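Local coordinates for protein DegQ (Legionella fallonii, PDB 3PV2) that degrades proteins as a self-compartmentizing HtrA-family protease with a trypsin-like domain and PDZ domains, assembling into large 12-mers, at the interface of chains A and B. Residues are numbered along the deposited sequence; one frame, centred on the assembly and turned at random. Chains: chain A/B, DegQ.

The interface of chains A and B. Residues chain A 105, 113-115; chain B 401, 451.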
loop_
_atom_site.group_PDB
_atom_site.type_symbol
_atom_site.label_atom_id
_atom_site.label_comp_id
_atom_site.label_asym_id
_atom_site.label_seq_id
_atom_site.Cartn_x
_atom_site.Cartn_y
_atom_site.Cartn_z
ATOM N N THR A 105 19.522 38.529 16.650
ATOM C CA THR A 105 20.932 38.810 16.800
ATOM C C THR A 105 21.604 39.214 15.460
ATOM O O THR A 105 21.554 38.472 14.458
ATOM C CB THR A 105 21.620 37.560 17.336
ATOM O OG1 THR A 105 20.965 37.155 18.535
ATOM C CG2 THR A 105 23.124 37.829 17.686
ATOM N N ARG A 113 28.607 40.461 17.865
ATOM C CA ARG A 113 27.273 39.915 17.815
ATOM C C ARG A 113 26.403 40.744 18.750
ATOM O O ARG A 113 26.655 40.792 19.959
ATOM C CB ARG A 113 27.248 38.497 18.301
ATOM C CG ARG A 113 28.264 37.564 17.657
ATOM C CD ARG A 113 27.641 36.530 16.798
ATOM N NE ARG A 113 26.787 35.638 17.562
ATOM C CZ ARG A 113 25.649 35.065 17.154
ATOM N NH1 ARG A 113 25.139 35.268 15.970
ATOM N NH2 ARG A 113 24.989 34.285 18.003
ATOM N N LEU A 114 25.399 41.413 18.205
ATOM C CA LEU A 114 24.637 42.387 18.948
ATOM C C LEU A 114 23.151 41.970 18.943
ATOM O O LEU A 114 22.609 41.408 17.927
ATOM C CB LEU A 114 24.813 43.749 18.273
ATOM C CG LEU A 114 26.259 44.249 18.203
ATOM C CD1 LEU A 114 26.458 45.111 16.985
ATOM C CD2 LEU A 114 26.619 44.998 19.574
ATOM N N LYS A 115 22.475 42.299 20.036
ATOM C CA LYS A 115 21.040 42.116 20.213
ATOM C C LYS A 115 20.365 43.185 19.402
ATOM O O LYS A 115 20.700 44.329 19.553
ATOM C CB LYS A 115 20.676 42.264 21.701
ATOM C CG LYS A 115 19.194 41.907 22.040
ATOM C CD LYS A 115 18.969 41.831 23.593
ATOM C CE LYS A 115 17.487 41.919 24.001
ATOM N NZ LYS A 115 16.525 41.248 23.061
ATOM N N ARG B 401 24.782 34.418 23.383
ATOM C CA ARG B 401 24.960 35.125 22.141
ATOM C C ARG B 401 26.427 35.137 21.649
ATOM O O ARG B 401 26.689 35.097 20.459
ATOM C CB ARG B 401 24.446 36.515 22.323
ATOM C CG ARG B 401 24.869 37.535 21.306
ATOM C CD ARG B 401 23.718 38.533 21.057
ATOM N NE ARG B 401 23.073 38.889 22.306
ATOM C CZ ARG B 401 23.637 39.673 23.233
ATOM N NH1 ARG B 401 24.864 40.240 23.005
ATOM N NH2 ARG B 401 22.959 39.882 24.394
ATOM N N ILE B 451 29.824 40.466 25.346
ATOM C CA ILE B 451 29.649 41.892 25.281
ATOM C C ILE B 451 28.219 42.279 25.660
ATOM O O ILE B 451 27.268 41.557 25.350
ATOM C CB ILE B 451 29.924 42.514 23.902
ATOM C CG1 ILE B 451 29.083 41.907 22.788
ATOM C CG2 ILE B 451 31.417 42.412 23.529
ATOM C CD1 ILE B 451 29.349 42.654 21.410
ATOM O OXT ILE B 451 28.021 43.335 26.280
#
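The backbone carbonyl oxygen of B:Arg401, in the short helix 398-402, is gripped side-on by the guanidinium of A:Arg113, on strand 113-115 of the partner's trypsin-like domain. NE of A:Arg113 donates to O of B:Arg401 at 2.9 Å, approaching nearly along the C=O axis (164° at the oxygen). NH2 of A:Arg113 donates to the same O at 3.1 Å, in the carbonyl plane and on a lone pair. The acceptor lies 12° out of the guanidinium plane, so the planar group is met at its edge. Bends at chi2 and chi3 turn the tip of A:Arg113 towards the helix, while CG2 of A:Thr105 lies over one face, 3.6 Å above the plane and towards the rim; this probably helps to limit its rotation.

B:Arg401 as a residue has 118 Å² hidden by the partner, and its side chain supplies further contact. Its CG stands anti to the backbone N (chi1 163°), and the aliphatic stem runs across the strands: CD lies 3.5 Å from CG2 of A:Thr105, the two side chains crossing obliquely. Its guanidinium has CB of A:Lys115 above one face, offset towards the rim. NZ of A:Lys115 remains 6.7 Å from NH2 of B:Arg401, a separation that would probably ease repulsion between like charges.

The C-terminal residue B:Ile451 adds an apolar touch beside the arginines. The patch thus joins a helix of the second PDZ domain, together with the chain's C-terminus, to the protease domain of the neighbouring subunit; the two-fold symmetry of the A-B interface gives this contact a twin with the chains exchanged. At its margin, CD1 of B:Ile451 meets CD2 of A:Leu114 at 4.0 Å.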